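Local coordinates for YjbQ family protein (Sulfolobus tokodaii, PDB 1VE0), which is of uncharacterised function but binds zinc and belongs to the UPF0047 (YjbQ) family, at the interface of chains A and B. Residues are numbered along the deposited sequence; one frame, centred on the assembly and turned at random. Chains: chain A/B, hypothetical protein (ST2072).

Contacts 1 and 2 are two patches of the same A-B interface, with the centres of their C-alpha atoms about 19 Å apart. Strand 96-102 of chain A runs through both: A:Arg97 serves contact 1, while A:Pro100, A:Ile101 and A:Ile102 serve contact 2. On chain B the surfaces differ, the end of helix 84-93 in contact 1 and strands 2-11, 35-41 and 124-133 in contact 2. One strand thus meets a helix end and a sheet of its neighbour. The deposited assembly holds three copies, so the pairing may recur around a trimer, although coordinates alone do not prove that this is the biological form.

Contact 1: the interface of chains A and B. Residues chain A 49, 51, 92-93, 97; chain B 91-94.
Two helix ends and one arginine illustrate how a charged side chain can join subunits through main-chain carbonyls. The C-terminal turn of helix 84-93 in chain B presses against strands 46-51 and 96-102 and the matching helix of chain A. The side chain of A:Arg97, bent at chi2 (-66°), brings its guanidinium between the two helix ends. Within chain A, NH1 and NH2 grip one oxygen end-on, NH1 lying 2.9 Å from A:Ile93 O; that oxygen lies in the guanidinium plane, although the donors stand above its own carbonyl plane. NH2 then crosses the interface to B:Ala91 O at 2.9 Å, approaching nearly along the C=O axis (167°). The grip within chain A fixes the rotation of the guanidinium, which presents NH2 to B:Ala91 O, and its positive charge may be favoured by the partial negative charge of both helix ends.

Packing is closest around this bond. A:Ile49 brings its CG2 branch to 3.6 Å from B:Ala91 O and its CD1 tip to 3.8 Å from B:Ala91 CB, while B:Gly94 CA lies 3.8 Å from A:Arg97 NE. B:Ile92, with the most surface hidden here, has CG2 anti to its backbone N and offers this branch and its main-chain oxygen to chain A. The margins are looser: A:Ile92 and A:Asn51 lose little surface. A:Ile92 runs alongside B:Ile92 in parallel, their CG2 methyls 4.1 Å apart, and A:Asn51 ND2 merely brushes B:Ala91 CB. The site plausibly secures against the neighbouring copy the end of the helix that also carries the zinc ligand B:His87.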
# COMPACT_ATOMS: atom_id res chain seq x y z
N ILE A 49 1.94 4.04 7.83
CA ILE A 49 2.80 2.88 7.64
C ILE A 49 2.67 2.07 8.92
O ILE A 49 2.23 2.61 9.94
CB ILE A 49 4.32 3.23 7.51
CG1 ILE A 49 4.84 3.85 8.82
CG2 ILE A 49 4.57 4.17 6.34
CD1 ILE A 49 6.34 4.11 8.82
N ASN A 51 5.15 -0.04 11.18
CA ASN A 51 6.53 -0.43 11.37
C ASN A 51 7.03 -0.21 12.79
O ASN A 51 6.24 0.00 13.70
CB ASN A 51 7.42 0.30 10.35
CG ASN A 51 8.55 -0.57 9.85
OD1 ASN A 51 9.60 -0.65 10.47
ND2 ASN A 51 8.32 -1.25 8.72
N ILE A 92 3.01 7.41 -3.00
CA ILE A 92 3.77 6.18 -3.12
C ILE A 92 3.60 5.27 -1.90
O ILE A 92 3.32 4.07 -2.04
CB ILE A 92 5.27 6.51 -3.34
CG1 ILE A 92 5.42 7.23 -4.69
CG2 ILE A 92 6.11 5.21 -3.31
CD1 ILE A 92 6.81 7.81 -4.96
N ILE A 93 3.73 5.84 -0.70
CA ILE A 93 3.59 5.06 0.53
C ILE A 93 2.15 4.57 0.72
O ILE A 93 1.91 3.41 1.07
CB ILE A 93 4.02 5.89 1.77
CG1 ILE A 93 5.51 6.25 1.64
CG2 ILE A 93 3.79 5.10 3.05
CD1 ILE A 93 6.01 7.22 2.72
N ARG A 97 -3.40 1.60 5.71
CA ARG A 97 -2.74 0.34 6.04
C ARG A 97 -3.80 -0.50 6.75
O ARG A 97 -4.71 0.04 7.38
CB ARG A 97 -1.55 0.58 7.00
CG ARG A 97 -0.30 1.12 6.32
CD ARG A 97 0.27 0.09 5.36
NE ARG A 97 1.55 0.52 4.79
CZ ARG A 97 1.66 1.36 3.76
NH1 ARG A 97 0.57 1.87 3.19
NH2 ARG A 97 2.87 1.65 3.28
N ALA B 91 8.52 -0.19 5.03
CA ALA B 91 7.45 0.71 5.44
C ALA B 91 6.84 1.37 4.21
O ALA B 91 5.62 1.52 4.11
CB ALA B 91 7.98 1.77 6.40
N ILE B 92 7.69 1.75 3.28
CA ILE B 92 7.23 2.40 2.06
C ILE B 92 6.39 1.44 1.19
O ILE B 92 5.29 1.80 0.75
CB ILE B 92 8.43 2.94 1.25
CG1 ILE B 92 9.11 4.05 2.07
CG2 ILE B 92 7.96 3.47 -0.12
CD1 ILE B 92 10.44 4.54 1.51
N ILE B 93 6.89 0.23 0.98
CA ILE B 93 6.18 -0.75 0.15
C ILE B 93 4.89 -1.21 0.83
O ILE B 93 3.83 -1.31 0.20
CB ILE B 93 7.07 -1.98 -0.15
CG1 ILE B 93 8.29 -1.53 -0.96
CG2 ILE B 93 6.29 -3.04 -0.93
CD1 ILE B 93 9.34 -2.64 -1.17
N GLY B 94 4.98 -1.45 2.14
CA GLY B 94 3.82 -1.90 2.88
C GLY B 94 3.95 -3.34 3.34
O GLY B 94 4.62 -4.16 2.69

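Contact 2: the interface of chains A and B. Residues chain A 34-36, 100-102, 107, 132-133; chain B 3, 5, 38, 40, 128, 130, 132.
In this UPF0047 (YjbQ) family protein, strand 124-133 of chain B meets strands 35-41 and 96-102 of chain A, and B:Lys130 shows how a lysine can be both apolar spacer and polar tip. Its CG is anti to the backbone N (chi1 -173°), and after a bend at chi2 (116°) the chain runs out almost fully extended. Along the way the methylenes run antiparallel to A:Ile36, CG lying 3.7 Å from A:Ile36 CD1, and CD packs against A:Pro100 CB, 3.9 Å away. At the tip, NZ donates to the main-chain A:Ile101 O at 3.0 Å from above the carbonyl plane. That oxygen also accepts A:Asn34 ND2 of its own chain, in the carbonyl plane, so the two donors converge on one acceptor without bonding each other. A water 2.8 Å from B:Lys130 NZ continues to A:Asp107 OD2, whose likely negative charge may steady the ammonium from a distance.

A:Ile36, the next most buried, points its CG1-CD1 branch tip to tip at B:His38, with CG1 3.8 Å from B:His38 CD2. Its other branch, CG2, stands 4.2 Å above the imidazole plane of B:His38, displaced toward the rim.

B:Met132, modelled as selenomethionine, lays its SE 4.0 Å from A:Ile36 CG1 and bends at chi3 (28°) so that its CE methyl meets that of A:Met132. Next to the lysine tip A:Asn34 and B:Ile3 face each other tip to tip, the CG2 methyl of B:Ile3 against A:Asn34 OD1, and a second water bridges A:Asn34 OD1 to the B:Ser5 hydroxyl OG, 2.8 Å from that water.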
# COMPACT_ATOMS: atom_id res chain seq x y z
N ASN A 34 -13.27 -9.72 15.83
CA ASN A 34 -12.41 -10.43 14.89
C ASN A 34 -12.66 -9.80 13.53
O ASN A 34 -13.80 -9.72 13.08
CB ASN A 34 -12.78 -11.91 14.85
CG ASN A 34 -11.97 -12.72 13.84
OD1 ASN A 34 -12.40 -13.80 13.41
ND2 ASN A 34 -10.80 -12.22 13.47
N GLY A 35 -11.60 -9.34 12.87
CA GLY A 35 -11.80 -8.72 11.57
C GLY A 35 -10.63 -7.91 11.08
O GLY A 35 -9.48 -8.25 11.33
N ILE A 36 -10.93 -6.82 10.38
CA ILE A 36 -9.90 -5.97 9.80
C ILE A 36 -10.13 -4.49 10.11
O ILE A 36 -11.25 -4.00 10.04
CB ILE A 36 -9.85 -6.14 8.25
CG1 ILE A 36 -9.37 -7.55 7.89
CG2 ILE A 36 -8.94 -5.09 7.63
CD1 ILE A 36 -7.94 -7.83 8.32
N PRO A 100 -4.95 -6.50 11.28
CA PRO A 100 -5.99 -7.46 11.64
C PRO A 100 -6.38 -7.27 13.10
O PRO A 100 -5.60 -6.76 13.90
CB PRO A 100 -5.32 -8.81 11.39
CG PRO A 100 -3.85 -8.51 11.66
CD PRO A 100 -3.65 -7.14 11.03
N ILE A 101 -7.61 -7.66 13.42
CA ILE A 101 -8.13 -7.58 14.77
C ILE A 101 -8.46 -9.01 15.19
O ILE A 101 -9.07 -9.75 14.42
CB ILE A 101 -9.44 -6.76 14.82
CG1 ILE A 101 -9.20 -5.34 14.29
CG2 ILE A 101 -9.96 -6.71 16.25
CD1 ILE A 101 -10.47 -4.51 14.17
N ILE A 102 -8.04 -9.40 16.38
CA ILE A 102 -8.32 -10.74 16.86
C ILE A 102 -8.51 -10.65 18.38
O ILE A 102 -7.77 -9.95 19.07
CB ILE A 102 -7.16 -11.72 16.49
CG1 ILE A 102 -7.57 -13.17 16.78
CG2 ILE A 102 -5.90 -11.38 17.25
CD1 ILE A 102 -8.73 -13.67 15.92
N ASP A 107 -3.87 -7.11 16.10
CA ASP A 107 -2.98 -8.25 15.97
C ASP A 107 -1.67 -7.75 15.34
O ASP A 107 -1.49 -7.82 14.12
CB ASP A 107 -3.66 -9.32 15.11
CG ASP A 107 -2.84 -10.59 14.98
OD1 ASP A 107 -2.03 -10.87 15.87
OD2 ASP A 107 -3.04 -11.33 13.98
N MSE A 132 -14.15 -3.72 10.14
CA MSE A 132 -15.19 -4.63 9.71
C MSE A 132 -14.87 -6.04 10.20
O MSE A 132 -13.71 -6.45 10.23
CB MSE A 132 -15.33 -4.62 8.18
CG MSE A 132 -15.98 -3.35 7.62
SE MSE A 132 -16.36 -3.39 5.69
CE MSE A 132 -16.60 -5.29 5.46
N GLY A 133 -15.91 -6.77 10.59
CA GLY A 133 -15.72 -8.13 11.06
C GLY A 133 -16.88 -8.48 11.95
O GLY A 133 -17.98 -7.95 11.76
N ILE B 3 -15.09 -15.21 8.27
CA ILE B 3 -13.71 -14.75 8.47
C ILE B 3 -12.74 -15.91 8.63
O ILE B 3 -12.88 -16.71 9.55
CB ILE B 3 -13.58 -13.89 9.74
CG1 ILE B 3 -14.53 -12.69 9.65
CG2 ILE B 3 -12.13 -13.43 9.91
CD1 ILE B 3 -14.61 -11.88 10.92
N SER B 5 -8.74 -17.06 9.06
CA SER B 5 -7.43 -16.57 9.48
C SER B 5 -6.48 -17.74 9.46
O SER B 5 -6.64 -18.69 10.23
CB SER B 5 -7.50 -15.99 10.89
OG SER B 5 -8.49 -14.99 10.98
N HIS B 38 -6.51 -10.65 2.68
CA HIS B 38 -5.52 -9.67 3.09
C HIS B 38 -4.28 -10.49 3.40
O HIS B 38 -4.28 -11.27 4.34
CB HIS B 38 -5.97 -8.94 4.35
CG HIS B 38 -7.17 -8.07 4.14
ND1 HIS B 38 -7.08 -6.77 3.70
CD2 HIS B 38 -8.50 -8.33 4.28
CE1 HIS B 38 -8.30 -6.26 3.58
NE2 HIS B 38 -9.17 -7.19 3.92
N ILE B 40 -0.90 -10.50 4.87
CA ILE B 40 -0.21 -9.67 5.85
C ILE B 40 1.00 -10.29 6.53
O ILE B 40 0.99 -11.47 6.84
CB ILE B 40 -1.22 -9.30 6.98
CG1 ILE B 40 -2.40 -8.53 6.39
CG2 ILE B 40 -0.53 -8.51 8.11
CD1 ILE B 40 -3.67 -8.72 7.18
N LEU B 128 0.41 -14.02 7.38
CA LEU B 128 -0.97 -14.21 7.80
C LEU B 128 -1.91 -13.89 6.63
O LEU B 128 -1.78 -12.83 5.99
CB LEU B 128 -1.31 -13.29 8.98
CG LEU B 128 -2.80 -13.05 9.25
CD1 LEU B 128 -3.48 -14.33 9.75
CD2 LEU B 128 -2.94 -11.93 10.28
N LYS B 130 -5.69 -13.29 6.05
CA LYS B 130 -6.95 -13.05 6.72
C LYS B 130 -7.96 -12.76 5.62
O LYS B 130 -7.89 -11.70 4.98
CB LYS B 130 -6.79 -11.83 7.64
CG LYS B 130 -7.98 -11.55 8.53
CD LYS B 130 -7.61 -11.70 9.98
CE LYS B 130 -8.73 -11.28 10.89
NZ LYS B 130 -8.48 -11.76 12.26
N MSE B 132 -12.01 -12.46 4.18
CA MSE B 132 -13.37 -12.12 4.56
C MSE B 132 -14.26 -12.13 3.33
O MSE B 132 -13.85 -11.73 2.25
CB MSE B 132 -13.43 -10.75 5.25
CG MSE B 132 -12.84 -10.74 6.67
SE MSE B 132 -13.07 -9.05 7.65
CE MSE B 132 -14.69 -8.43 6.81
O HOH W 1 -5.82 -12.25 13.02
O HOH W 2 -10.84 -15.93 12.16